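Local structure of annexin B22 (Schistosoma mansoni, 4MDU) at residues A42-H46 against S77-Y82; I6-G10 against V107-Y111; I16-H22 against T245-Y250; R290-A295 against I322-I327; D97-V101 against D350-L355. The protein binds acidic phospholipid membranes in a calcium-dependent manner, aggregates liposomes in the presence of calcium, and takes part in worm reproduction and host-parasite interaction. All coordinates share one frame; numbering follows the deposited sequence.

Interaction 1 of 5, residues A42-H46 against S77-Y82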
# COMPACT_ATOMS: atom_id res chain seq x y z
N ALA B 42 -3.56 25.93 33.64
CA ALA B 42 -4.69 26.69 33.12
C ALA B 42 -4.40 28.19 33.19
O ALA B 42 -4.55 28.90 32.20
CB ALA B 42 -5.98 26.35 33.89
N GLU B 43 -4.00 28.66 34.37
CA GLU B 43 -3.70 30.08 34.57
C GLU B 43 -2.66 30.52 33.56
O GLU B 43 -2.85 31.52 32.86
CB GLU B 43 -3.18 30.35 35.98
CG GLU B 43 -4.26 30.53 37.04
CD GLU B 43 -3.71 31.13 38.33
OE1 GLU B 43 -2.50 31.44 38.39
OE2 GLU B 43 -4.50 31.30 39.29
N ARG B 44 -1.56 29.78 33.49
CA ARG B 44 -0.46 30.12 32.59
C ARG B 44 -0.89 30.18 31.13
O ARG B 44 -0.52 31.10 30.40
CB ARG B 44 0.73 29.17 32.78
CG ARG B 44 1.41 29.33 34.12
CD ARG B 44 2.72 28.56 34.18
NE ARG B 44 3.15 28.31 35.55
CZ ARG B 44 2.96 27.17 36.20
NH1 ARG B 44 2.34 26.16 35.60
NH2 ARG B 44 3.38 27.03 37.45
N LEU B 45 -1.68 29.19 30.70
CA LEU B 45 -2.21 29.23 29.34
C LEU B 45 -3.04 30.49 29.17
O LEU B 45 -2.89 31.22 28.19
CB LEU B 45 -3.04 27.98 29.04
CG LEU B 45 -2.21 26.70 28.92
CD1 LEU B 45 -3.08 25.44 28.89
CD2 LEU B 45 -1.28 26.77 27.71
N HIS B 46 -3.89 30.75 30.16
CA HIS B 46 -4.76 31.92 30.08
C HIS B 46 -3.96 33.21 29.88
O HIS B 46 -4.27 34.01 28.99
CB HIS B 46 -5.62 32.01 31.34
CG HIS B 46 -6.76 32.96 31.21
ND1 HIS B 46 -6.72 34.23 31.73
CD2 HIS B 46 -7.97 32.83 30.62
CE1 HIS B 46 -7.87 34.84 31.47
NE2 HIS B 46 -8.64 34.01 30.79
N SER B 77 -10.04 22.30 34.15
CA SER B 77 -9.70 23.34 35.10
C SER B 77 -9.92 24.71 34.49
O SER B 77 -10.52 25.59 35.10
CB SER B 77 -8.26 23.18 35.58
OG SER B 77 -7.88 24.28 36.37
N TYR B 78 -9.44 24.88 33.26
CA TYR B 78 -9.59 26.14 32.54
C TYR B 78 -11.06 26.48 32.31
O TYR B 78 -11.44 27.65 32.28
CB TYR B 78 -8.84 26.05 31.22
CG TYR B 78 -8.82 27.31 30.35
CD1 TYR B 78 -9.86 27.57 29.47
CD2 TYR B 78 -7.75 28.18 30.37
CE1 TYR B 78 -9.85 28.68 28.65
CE2 TYR B 78 -7.72 29.30 29.55
CZ TYR B 78 -8.78 29.55 28.69
OH TYR B 78 -8.78 30.65 27.87
N LYS B 79 -11.89 25.45 32.15
CA LYS B 79 -13.31 25.65 31.87
C LYS B 79 -14.01 26.21 33.10
O LYS B 79 -14.67 27.25 33.03
CB LYS B 79 -13.96 24.33 31.45
CG LYS B 79 -15.36 24.45 30.86
CD LYS B 79 -15.31 25.00 29.44
CE LYS B 79 -16.69 24.98 28.79
N SER B 80 -13.85 25.53 34.23
CA SER B 80 -14.43 25.98 35.49
C SER B 80 -13.88 27.34 35.89
O SER B 80 -14.59 28.16 36.50
CB SER B 80 -14.12 24.98 36.59
OG SER B 80 -12.75 25.04 36.93
N LEU B 81 -12.62 27.59 35.55
CA LEU B 81 -11.91 28.78 35.98
C LEU B 81 -12.26 30.03 35.18
O LEU B 81 -12.26 31.14 35.72
CB LEU B 81 -10.41 28.56 35.90
CG LEU B 81 -9.63 28.66 37.21
CD1 LEU B 81 -10.23 27.72 38.27
CD2 LEU B 81 -8.15 28.35 36.98
N TYR B 82 -12.54 29.88 33.89
CA TYR B 82 -12.73 31.05 33.05
C TYR B 82 -14.02 31.04 32.26
O TYR B 82 -14.19 31.82 31.33
CB TYR B 82 -11.55 31.22 32.10
CG TYR B 82 -10.22 31.32 32.82
CD1 TYR B 82 -9.87 32.48 33.50
CD2 TYR B 82 -9.31 30.27 32.81
CE1 TYR B 82 -8.66 32.59 34.16
CE2 TYR B 82 -8.10 30.36 33.47
CZ TYR B 82 -7.78 31.53 34.14
OH TYR B 82 -6.58 31.65 34.80

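Interaction 2 of 5, residues I6-G10 against V107-Y111. Unlike the reference sequence in segment 6-10: Glu8 (reference Gly).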
# COMPACT_ATOMS: atom_id res chain seq x y z
N ILE B 6 -13.34 13.32 32.28
CA ILE B 6 -11.91 13.61 32.24
C ILE B 6 -11.25 13.09 30.97
O ILE B 6 -11.03 13.84 30.02
CB ILE B 6 -11.19 13.02 33.47
CG1 ILE B 6 -12.10 12.02 34.18
CG2 ILE B 6 -10.77 14.14 34.42
CD1 ILE B 6 -12.53 10.85 33.33
N SER B 7 -10.94 11.79 30.95
CA SER B 7 -10.47 11.13 29.74
C SER B 7 -11.06 9.72 29.63
O SER B 7 -11.06 8.98 30.62
CB SER B 7 -8.95 11.03 29.70
OG SER B 7 -8.54 10.12 28.70
N GLU B 8 -11.53 9.35 28.44
CA GLU B 8 -12.09 8.03 28.22
C GLU B 8 -10.99 6.98 28.18
O GLU B 8 -11.28 5.78 28.15
CB GLU B 8 -12.92 8.00 26.94
CG GLU B 8 -14.09 8.98 26.97
CD GLU B 8 -14.98 8.81 28.21
OE1 GLU B 8 -14.98 7.72 28.82
OE2 GLU B 8 -15.67 9.79 28.58
N PHE B 9 -9.74 7.43 28.19
CA PHE B 9 -8.61 6.52 28.26
C PHE B 9 -8.15 6.27 29.70
O PHE B 9 -7.49 5.28 29.99
CB PHE B 9 -7.43 7.03 27.43
CG PHE B 9 -7.40 6.49 26.03
CD1 PHE B 9 -8.50 5.85 25.49
CD2 PHE B 9 -6.25 6.61 25.25
CE1 PHE B 9 -8.48 5.35 24.21
CE2 PHE B 9 -6.22 6.09 23.96
CZ PHE B 9 -7.35 5.46 23.44
N GLY B 10 -8.51 7.18 30.60
CA GLY B 10 -7.98 7.12 31.96
C GLY B 10 -6.58 7.70 32.08
O GLY B 10 -5.97 8.08 31.08
N VAL B 107 -7.50 17.67 22.34
CA VAL B 107 -8.62 16.76 22.27
C VAL B 107 -8.24 15.42 22.90
O VAL B 107 -7.11 14.96 22.75
CB VAL B 107 -9.06 16.59 20.80
CG1 VAL B 107 -9.74 15.26 20.61
CG2 VAL B 107 -9.97 17.75 20.41
N ASP B 108 -9.18 14.83 23.64
CA ASP B 108 -8.95 13.54 24.30
C ASP B 108 -8.45 12.55 23.26
O ASP B 108 -8.98 12.47 22.14
CB ASP B 108 -10.26 13.04 24.94
CG ASP B 108 -10.04 11.87 25.89
OD1 ASP B 108 -8.90 11.70 26.39
OD2 ASP B 108 -11.02 11.13 26.15
N THR B 109 -7.41 11.79 23.60
CA THR B 109 -6.81 10.86 22.64
C THR B 109 -7.83 10.06 21.83
O THR B 109 -7.74 10.03 20.60
CB THR B 109 -5.88 9.86 23.33
OG1 THR B 109 -4.89 10.58 24.06
CG2 THR B 109 -5.24 8.96 22.32
N PRO B 110 -8.79 9.39 22.50
CA PRO B 110 -9.76 8.60 21.73
C PRO B 110 -10.56 9.41 20.70
O PRO B 110 -10.82 8.89 19.62
CB PRO B 110 -10.69 8.01 22.81
CG PRO B 110 -10.36 8.75 24.08
CD PRO B 110 -8.94 9.19 23.95
N TYR B 111 -10.93 10.64 21.01
CA TYR B 111 -11.66 11.45 20.02
C TYR B 111 -10.73 11.79 18.85
O TYR B 111 -11.09 11.72 17.65
CB TYR B 111 -12.17 12.73 20.65
CG TYR B 111 -13.13 13.51 19.77
CD1 TYR B 111 -12.67 14.52 18.94
CD2 TYR B 111 -14.48 13.22 19.77
CE1 TYR B 111 -13.55 15.23 18.13
CE2 TYR B 111 -15.36 13.92 18.96
CZ TYR B 111 -14.89 14.92 18.14
OH TYR B 111 -15.78 15.61 17.35

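Interaction 3 of 5, residues I16-H22 against T245-Y250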
# COMPACT_ATOMS: atom_id res chain seq x y z
N ILE B 16 -0.58 -2.60 29.10
CA ILE B 16 -0.21 -3.67 28.20
C ILE B 16 0.82 -3.22 27.14
O ILE B 16 1.57 -4.04 26.61
CB ILE B 16 -1.45 -4.26 27.53
CG1 ILE B 16 -1.15 -5.68 27.04
CG2 ILE B 16 -1.92 -3.36 26.40
CD1 ILE B 16 -2.36 -6.58 27.07
N HIS B 17 0.87 -1.91 26.85
CA HIS B 17 1.87 -1.35 25.91
C HIS B 17 3.20 -1.00 26.56
O HIS B 17 4.15 -0.60 25.88
CB HIS B 17 1.35 -0.07 25.23
CG HIS B 17 0.01 -0.21 24.59
ND1 HIS B 17 -0.18 -0.88 23.40
CD2 HIS B 17 -1.21 0.26 24.96
CE1 HIS B 17 -1.46 -0.82 23.07
NE2 HIS B 17 -2.10 -0.14 24.00
N SER B 18 3.28 -1.16 27.88
CA SER B 18 4.30 -0.49 28.66
C SER B 18 5.63 -1.21 28.77
O SER B 18 6.63 -0.60 29.12
CB SER B 18 3.77 -0.22 30.07
OG SER B 18 3.07 1.00 30.12
N PHE B 19 5.64 -2.50 28.48
CA PHE B 19 6.87 -3.27 28.63
C PHE B 19 7.30 -3.90 27.32
O PHE B 19 6.46 -4.36 26.53
CB PHE B 19 6.68 -4.35 29.69
CG PHE B 19 6.25 -3.81 31.02
CD1 PHE B 19 7.18 -3.42 31.96
CD2 PHE B 19 4.91 -3.69 31.32
CE1 PHE B 19 6.79 -2.93 33.20
CE2 PHE B 19 4.50 -3.20 32.56
CZ PHE B 19 5.45 -2.82 33.49
N ASP B 20 8.61 -3.93 27.07
CA ASP B 20 9.13 -4.59 25.88
C ASP B 20 8.99 -6.10 26.00
O ASP B 20 8.54 -6.60 27.03
CB ASP B 20 10.58 -4.17 25.61
CG ASP B 20 11.56 -4.72 26.64
OD1 ASP B 20 12.66 -4.15 26.77
OD2 ASP B 20 11.24 -5.71 27.32
N PRO B 21 9.37 -6.84 24.95
CA PRO B 21 9.19 -8.30 24.97
C PRO B 21 9.88 -8.98 26.16
O PRO B 21 9.41 -10.02 26.63
CB PRO B 21 9.85 -8.74 23.66
CG PRO B 21 9.67 -7.56 22.75
CD PRO B 21 9.87 -6.36 23.65
N HIS B 22 10.96 -8.37 26.64
CA HIS B 22 11.76 -8.93 27.71
C HIS B 22 11.37 -8.41 29.08
O HIS B 22 12.03 -8.72 30.06
CB HIS B 22 13.24 -8.67 27.47
CG HIS B 22 13.73 -9.22 26.17
ND1 HIS B 22 14.11 -8.43 25.11
CD2 HIS B 22 13.88 -10.50 25.75
CE1 HIS B 22 14.48 -9.19 24.10
NE2 HIS B 22 14.35 -10.45 24.46
N THR B 245 -1.44 -11.41 23.26
CA THR B 245 -0.86 -10.21 23.81
C THR B 245 0.55 -10.02 23.22
O THR B 245 1.16 -10.97 22.72
CB THR B 245 -0.76 -10.28 25.32
OG1 THR B 245 0.32 -11.15 25.67
CG2 THR B 245 -2.08 -10.80 25.93
N PRO B 246 1.08 -8.80 23.28
CA PRO B 246 2.41 -8.64 22.69
C PRO B 246 3.40 -9.62 23.30
O PRO B 246 4.23 -10.18 22.59
CB PRO B 246 2.77 -7.18 23.02
CG PRO B 246 1.43 -6.51 23.20
CD PRO B 246 0.59 -7.54 23.89
N TYR B 247 3.30 -9.85 24.60
CA TYR B 247 4.22 -10.77 25.29
C TYR B 247 4.10 -12.21 24.78
O TYR B 247 5.11 -12.85 24.44
CB TYR B 247 4.04 -10.67 26.80
CG TYR B 247 3.90 -9.22 27.23
CD1 TYR B 247 5.02 -8.41 27.36
CD2 TYR B 247 2.65 -8.65 27.45
CE1 TYR B 247 4.90 -7.07 27.71
CE2 TYR B 247 2.53 -7.32 27.81
CZ TYR B 247 3.66 -6.54 27.93
OH TYR B 247 3.55 -5.21 28.28
N GLN B 248 2.86 -12.70 24.68
CA GLN B 248 2.59 -14.04 24.12
C GLN B 248 3.07 -14.20 22.68
O GLN B 248 3.58 -15.26 22.31
CB GLN B 248 1.08 -14.35 24.21
CG GLN B 248 0.70 -15.75 23.75
CD GLN B 248 1.28 -16.84 24.64
OE1 GLN B 248 1.55 -16.63 25.82
NE2 GLN B 248 1.50 -18.01 24.06
N LEU B 249 2.89 -13.15 21.86
CA LEU B 249 3.30 -13.18 20.45
C LEU B 249 4.80 -13.34 20.34
O LEU B 249 5.32 -14.09 19.51
CB LEU B 249 2.91 -11.90 19.73
CG LEU B 249 1.72 -12.02 18.80
CD1 LEU B 249 1.48 -10.71 18.08
CD2 LEU B 249 1.98 -13.15 17.83
N TYR B 250 5.51 -12.61 21.19
CA TYR B 250 6.94 -12.72 21.21
C TYR B 250 7.36 -14.15 21.50
O TYR B 250 8.09 -14.78 20.72
CB TYR B 250 7.53 -11.78 22.25
CG TYR B 250 9.02 -11.89 22.27
CD1 TYR B 250 9.78 -11.35 21.23
CD2 TYR B 250 9.68 -12.56 23.28
CE1 TYR B 250 11.16 -11.45 21.22
CE2 TYR B 250 11.06 -12.67 23.27
CZ TYR B 250 11.79 -12.11 22.25
OH TYR B 250 13.17 -12.22 22.24
O HOH W 1 7.76 -12.78 25.96

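Interaction 4 of 5, residues R290-A295 against I322-I327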
# COMPACT_ATOMS: atom_id res chain seq x y z
N ARG B 290 8.97 -3.32 17.98
CA ARG B 290 8.17 -2.10 17.96
C ARG B 290 8.95 -0.83 17.67
O ARG B 290 8.53 -0.03 16.83
CB ARG B 290 7.36 -1.93 19.25
CG ARG B 290 6.20 -0.94 19.05
CD ARG B 290 5.62 -0.47 20.35
NE ARG B 290 5.07 -1.58 21.10
CZ ARG B 290 4.64 -1.49 22.35
NH1 ARG B 290 4.70 -0.32 22.99
NH2 ARG B 290 4.15 -2.56 22.96
N PRO B 291 10.08 -0.60 18.38
CA PRO B 291 10.79 0.66 18.10
C PRO B 291 11.11 0.85 16.63
O PRO B 291 10.91 1.95 16.11
CB PRO B 291 12.07 0.53 18.94
CG PRO B 291 11.58 -0.26 20.15
CD PRO B 291 10.64 -1.30 19.56
N SER B 292 11.58 -0.20 15.96
CA SER B 292 11.92 -0.12 14.55
C SER B 292 10.68 0.11 13.70
O SER B 292 10.70 0.94 12.79
CB SER B 292 12.61 -1.38 14.06
OG SER B 292 13.84 -1.57 14.73
N LEU B 293 9.62 -0.64 13.99
CA LEU B 293 8.36 -0.54 13.26
C LEU B 293 7.81 0.88 13.24
O LEU B 293 7.42 1.38 12.19
CB LEU B 293 7.28 -1.45 13.86
CG LEU B 293 5.86 -1.16 13.33
CD1 LEU B 293 5.66 -1.68 11.92
CD2 LEU B 293 4.79 -1.77 14.25
N ILE B 294 7.76 1.52 14.40
CA ILE B 294 7.20 2.86 14.45
C ILE B 294 8.23 3.90 13.93
O ILE B 294 7.86 4.94 13.40
CB ILE B 294 6.66 3.20 15.84
CG1 ILE B 294 5.65 2.14 16.27
CG2 ILE B 294 5.96 4.57 15.84
CD1 ILE B 294 5.06 2.37 17.64
N ALA B 295 9.52 3.59 14.03
CA ALA B 295 10.53 4.50 13.47
C ALA B 295 10.33 4.56 11.97
O ALA B 295 10.40 5.63 11.38
CB ALA B 295 11.97 4.05 13.81
N ILE B 322 4.25 6.87 25.69
CA ILE B 322 4.45 5.42 25.79
C ILE B 322 5.89 4.99 25.57
O ILE B 322 6.56 4.53 26.49
CB ILE B 322 3.53 4.64 24.82
CG1 ILE B 322 2.07 5.05 25.05
CG2 ILE B 322 3.69 3.13 25.04
CD1 ILE B 322 1.13 4.57 23.97
N ASP B 323 6.39 5.16 24.35
CA ASP B 323 7.66 4.56 24.02
C ASP B 323 8.48 5.39 23.03
O ASP B 323 9.39 4.88 22.39
CB ASP B 323 7.42 3.16 23.44
CG ASP B 323 6.33 3.17 22.40
OD1 ASP B 323 5.90 4.29 21.99
OD2 ASP B 323 5.87 2.07 22.00
N LEU B 324 8.14 6.67 22.90
CA LEU B 324 8.77 7.49 21.88
C LEU B 324 10.32 7.56 21.99
O LEU B 324 11.01 7.47 20.99
CB LEU B 324 8.13 8.89 21.82
CG LEU B 324 8.78 9.82 20.78
CD1 LEU B 324 8.73 9.20 19.38
CD2 LEU B 324 8.09 11.18 20.78
N GLN B 325 10.87 7.68 23.19
CA GLN B 325 12.32 7.68 23.33
C GLN B 325 12.97 6.44 22.71
O GLN B 325 14.00 6.55 22.04
CB GLN B 325 12.75 7.82 24.79
CG GLN B 325 14.26 8.01 24.94
CD GLN B 325 14.74 9.33 24.36
OE1 GLN B 325 15.69 9.36 23.58
NE2 GLN B 325 14.08 10.42 24.75
N ASP B 326 12.38 5.28 22.92
CA ASP B 326 12.94 4.06 22.36
C ASP B 326 12.81 4.07 20.85
O ASP B 326 13.66 3.54 20.14
CB ASP B 326 12.26 2.82 22.96
CG ASP B 326 12.63 2.61 24.41
OD1 ASP B 326 11.73 2.36 25.24
OD2 ASP B 326 13.83 2.73 24.73
N ILE B 327 11.74 4.69 20.37
CA ILE B 327 11.52 4.83 18.94
C ILE B 327 12.55 5.80 18.35
O ILE B 327 13.01 5.63 17.22
CB ILE B 327 10.10 5.35 18.67
CG1 ILE B 327 9.06 4.28 19.04
CG2 ILE B 327 9.94 5.81 17.22
CD1 ILE B 327 7.66 4.83 19.25

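Interaction 5 of 5, residues D97-V101 against D350-L355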
# COMPACT_ATOMS: atom_id res chain seq x y z
N ASP B 97 -0.91 25.78 10.65
CA ASP B 97 -0.41 24.50 11.12
C ASP B 97 -0.33 24.43 12.64
O ASP B 97 -0.53 23.38 13.24
CB ASP B 97 0.96 24.22 10.52
CG ASP B 97 0.90 24.05 9.02
OD1 ASP B 97 1.97 24.06 8.37
OD2 ASP B 97 -0.23 23.91 8.51
N PHE B 98 -0.04 25.57 13.25
CA PHE B 98 0.05 25.60 14.69
C PHE B 98 -1.31 25.25 15.28
O PHE B 98 -1.41 24.39 16.15
CB PHE B 98 0.48 26.98 15.16
CG PHE B 98 0.79 27.05 16.62
CD1 PHE B 98 1.30 25.94 17.28
CD2 PHE B 98 0.58 28.22 17.33
CE1 PHE B 98 1.58 26.00 18.62
CE2 PHE B 98 0.87 28.28 18.68
CZ PHE B 98 1.37 27.18 19.32
N ARG B 99 -2.36 25.91 14.79
CA ARG B 99 -3.72 25.60 15.24
C ARG B 99 -4.06 24.12 15.02
O ARG B 99 -4.62 23.47 15.90
CB ARG B 99 -4.74 26.50 14.56
CG ARG B 99 -6.16 26.33 15.06
CD ARG B 99 -7.00 27.57 14.79
NE ARG B 99 -7.37 27.71 13.38
CZ ARG B 99 -8.16 28.68 12.91
NH1 ARG B 99 -8.65 29.61 13.73
NH2 ARG B 99 -8.45 28.74 11.62
N LYS B 100 -3.72 23.59 13.85
CA LYS B 100 -3.94 22.18 13.55
C LYS B 100 -3.35 21.29 14.64
O LYS B 100 -4.04 20.47 15.23
CB LYS B 100 -3.30 21.81 12.21
CG LYS B 100 -4.25 21.78 11.04
CD LYS B 100 -4.25 23.09 10.29
CE LYS B 100 -5.15 23.00 9.06
NZ LYS B 100 -4.79 21.81 8.23
N VAL B 101 -2.06 21.46 14.92
CA VAL B 101 -1.42 20.55 15.83
C VAL B 101 -1.97 20.76 17.24
O VAL B 101 -2.12 19.81 18.02
CB VAL B 101 0.13 20.66 15.78
CG1 VAL B 101 0.60 21.99 16.33
CG2 VAL B 101 0.77 19.50 16.53
N ASP B 350 5.53 27.11 14.26
CA ASP B 350 5.19 26.71 15.61
C ASP B 350 4.76 25.24 15.68
O ASP B 350 4.78 24.62 16.73
CB ASP B 350 4.10 27.64 16.12
CG ASP B 350 4.63 29.04 16.35
OD1 ASP B 350 5.81 29.14 16.70
OD2 ASP B 350 3.88 30.02 16.19
N TYR B 351 4.36 24.72 14.53
CA TYR B 351 4.04 23.32 14.36
C TYR B 351 5.31 22.50 14.58
O TYR B 351 5.37 21.65 15.46
CB TYR B 351 3.45 23.15 12.95
CG TYR B 351 3.39 21.75 12.41
CD1 TYR B 351 2.68 20.76 13.08
CD2 TYR B 351 3.97 21.44 11.20
CE1 TYR B 351 2.61 19.48 12.58
CE2 TYR B 351 3.90 20.17 10.68
CZ TYR B 351 3.22 19.19 11.38
OH TYR B 351 3.14 17.91 10.86
N ARG B 352 6.34 22.79 13.79
CA ARG B 352 7.64 22.13 13.97
C ARG B 352 8.07 22.19 15.44
O ARG B 352 8.48 21.19 16.03
CB ARG B 352 8.71 22.81 13.10
CG ARG B 352 10.15 22.57 13.57
CD ARG B 352 11.15 22.76 12.44
NE ARG B 352 11.22 24.14 12.00
CZ ARG B 352 11.93 24.55 10.95
NH1 ARG B 352 12.65 23.67 10.26
NH2 ARG B 352 11.94 25.84 10.61
N ARG B 353 7.96 23.38 16.01
CA ARG B 353 8.38 23.61 17.38
C ARG B 353 7.58 22.73 18.33
O ARG B 353 8.14 22.11 19.24
CB ARG B 353 8.20 25.09 17.73
CG ARG B 353 8.84 25.51 19.04
CD ARG B 353 10.37 25.62 18.94
NE ARG B 353 10.94 24.81 19.99
CZ ARG B 353 11.78 23.80 19.82
NH1 ARG B 353 12.24 23.47 18.61
NH2 ARG B 353 12.20 23.14 20.88
N THR B 354 6.28 22.65 18.10
CA THR B 354 5.42 21.79 18.91
C THR B 354 5.88 20.33 18.84
O THR B 354 6.02 19.68 19.86
CB THR B 354 3.95 21.87 18.49
OG1 THR B 354 3.49 23.22 18.58
CG2 THR B 354 3.10 20.98 19.41
N LEU B 355 6.14 19.83 17.63
CA LEU B 355 6.59 18.45 17.47
C LEU B 355 7.91 18.21 18.21
O LEU B 355 8.10 17.16 18.83
CB LEU B 355 6.75 18.09 16.00
CG LEU B 355 5.51 18.23 15.11
CD1 LEU B 355 5.81 17.68 13.73
CD2 LEU B 355 4.29 17.51 15.71

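Interaction 1 of 5, residues A42-H46 against S77-Y82
His46 and Tyr82 come together because their first torsions swing two rings, carried by different helices, into adjoining layers. CG of His46 stands anti to its own backbone N (chi1 -166°), whereas CG of Tyr82 lies anti to the carbonyl carbon and beside the N. The two rings end in a face-to-face stack, with planes only 3° apart and centroids 3.6 Å from one another. Overlap is close throughout: His46 NE2 lies 3.3 Å from Tyr82 CD1, and His46 CG lies 3.4 Å from Tyr82 CZ. CB of Leu81, the preceding residue, lies over the rim of the opposite face of the phenol ring.

Tyr78 completes an aromatic cluster. The Tyr78 ring is oblique to the imidazole, and Tyr78 OH sits near the imidazole plane, 3.6 Å from His46 CD2; that hydroxyl is hydrogen-bonded to Asp89. Within the predicted first annexin repeat, helix 68-82 is the one that in this family lies across the bundle formed by the other four, and here the short segments cross at -69°. Where the helices draw nearest, Ala42 supplies a small side chain: Ala42 CB meets Tyr78 CB at 3.9 Å and Ser77 OG at 3.7 Å. Glu43 points away overall, yet Glu43 CG brushes Tyr82 OH at 3.4 Å as the two side chains cross at about a right angle. No hydrogen bond joins the segments. Tyr78 also touches Met49, a ligand of a calcium site that lies just beyond helix 38-48.

Interaction 2 of 5, residues I6-G10 against V107-Y111
The ring of Phe9 has Pro110 over one face: Pro110 CD stands 3.7 Å from the ring centroid and 10° off the normal, a CH-pi contact. Thr109 approaches the same ring obliquely, its CG2 reaching Phe9 CE2 at 3.4 Å. The other flat group, the Asp108 carboxylate, is gripped near its plane at both oxygens. Ser7 OG donates to Asp108 OD1 at 2.8 Å, and the backbone N of Glu8 donates to Asp108 OD2 at 2.9 Å. Both donors use syn positions, each about 15° out of the plane, and the second bond is nearly straight at 167°. CG of Asp108 lies anti to its backbone N, which carries the carboxylate out toward the arriving chain.

Ser7 OG works twice, because it also accepts from Phe9 N at 3.0 Å and so closes an ST turn in the N-terminal arm. This is the extended N-terminal region of an annexin laid against the helical core. Its docking point is the start of helix 109-122, where Asp108 occupies the N-cap position without making a capping bond; Thr109 N is instead bonded to Asn68 OD1, and Asn68 ND2 donates to Asp108 OD1. The nearby helix start would be expected to favour the negative carboxylate. Glu8, where the reference sequence has glycine, lays CB 3.9 Å from Pro110 CG, while its acid end leads away from the contact. Phe9 and Glu8 both also touch Ala145 of helix 140-156, so that, with Ser7 on Asn68 of helix 68-82, the arm touches three helices.

Interaction 3 of 5, residues I16-H22 against T245-Y250
Pro21 lies over a face of the Tyr250 ring, the two side chains crossing at about a right angle. CB of Pro21 is 3.6 Å from the ring centroid and 15° off the normal, a CH-pi contact. From the next residue the poorly ordered His22 comes in obliquely, its NE2 making a weak hydrogen bond of 3.1 Å to Tyr250 OH. Tyr247 points differently: CG is anti to the carbonyl carbon (chi1 -43°), and the ring runs in toward the backbone of residues 16-20. Tyr247 OH reaches to 2.8 Å from Ile16 O, and Tyr247 CE1 to 3.3 Å from Phe19 O, while Asp20 O lies at the ring edge, near the plane.

The contact is the N-terminal arm crossing the first turn of helix 246-260, in the predicted third annexin repeat. Thr245 is the N-cap of that helix, with OG1 accepting from Gln248 N. Ile16 crosses Pro246 at roughly a right angle, its CG1 4.1 Å from Pro246 CD. A water donates to both Pro21 O (3.3 Å) and Tyr247 O (3.1 Å), bridging arm and helix backbone. Phe19, turned away at its end, also packs on Ile201 and Pro202.

Interaction 4 of 5, residues R290-A295 against I322-I327
Arg290 opens the contact by crossing Asp323 at about a right angle. Its chain is extended to CD and then bends (chi3 -62°), which brings Arg290 NH1 to 2.8 Å from Asp323 OD2 in a nearly straight salt-bridge hydrogen bond. The oxygen lies in the guanidinium plane, but on the carboxylate it is met on the anti side, 32° out of plane. Arg319 makes a second salt bridge to Asp323 OD2, while Tyr286 O and His17 O accept from Arg290 NE and NH1, so this buried guanidinium is held by several partners.

Pro291 follows, where the backbones come nearest; Pro291 CB packs 3.6 Å from Asp326 O. One turn on, Ile294 points toward the second helix and crosses Ile327 obliquely, with Ile294 CG2 3.8 Å from Ile327 CD1. Ala295 then sets its CB 3.9 Å from Ile327 O, and Ile327 CG2 lies close to the Ala295 backbone.

In the predicted fourth annexin repeat, the contact lays the first turns of helix 290-301 on the start of helix 324-335. Helix 311-320 closes over it through Arg319, which touches Arg290, Ile294 and Ile327, and Tyr26 of the N-terminal arm lies against Arg290, Asp323 and Asp326.

Interaction 5 of 5, residues D97-V101 against D350-L355
Phe98 meets Asp350 and Thr354 where helix 96-106 of the predicted first annexin repeat packs on helix 349-358 of the predicted fourth, part of the interface by which these two repeats pair in annexins. The short segments run at 35° to one another, their axes 8.4 Å apart. From Phe98 CB, 3.8 Å from Asp350 CB, the side chain leads out anti to the backbone N. Phe98 CG comes to 3.4 Å from Asp350 CB, which sits over the ring face, offset toward the rim and 20° off the normal, as a CH-pi contact. The rim then divides: CD2 passes Asp350 OD2, while on the other side CD1 lies near both Asp350 CB and Thr354 OG1, and Phe98 CE1 lies 3.4 Å from Thr354 OG1, which is at the ring edge. That hydroxyl is directed elsewhere, since Thr354 OG1 donates to Asp350 O at 2.7 Å; Thr354 N reaches the same oxygen from the opposite face of its plane.

Beside the phenylalanine, Tyr351 CB meets Asp97 CB at 3.6 Å, and Val101 CB touches the edge of the tyrosine ring at CD1. Asp97 sends OD2 to Thr307, and Glu56, a calcium ligand, lies against both Phe98 and Asp350. Helix 311-320 also packs here, where Met313 touches Val101, Tyr351 and Leu355. Val101 and Thr354 reach toward each other tip to tip, and next to them Val101 CG2 rests 4.1 Å from Leu355 CD2.

How the interactions relate
From the N terminus, the arm first opens interaction 2 at residues 6-10 and then interaction 3 at 16-22. Interaction 1 closes a short loop, 42-46 to 77-82, nested inside both. Residues 97-101 next open interaction 5, before interaction 2 closes at 107-111, so these cross. Interaction 3 closes at 245-250, crossing both 2 and 5. Interaction 4 then closes locally, from 290-295 to 322-327, nested inside interaction 5, which shuts at 350-355. Interactions 1 and 4 thus each lie within one predicted repeat, the first and the fourth, 2 and 3 bind the arm to the second and third, and 5 joins first and fourth. Interactions 3 and 4 touch, their centres about 13 Å apart.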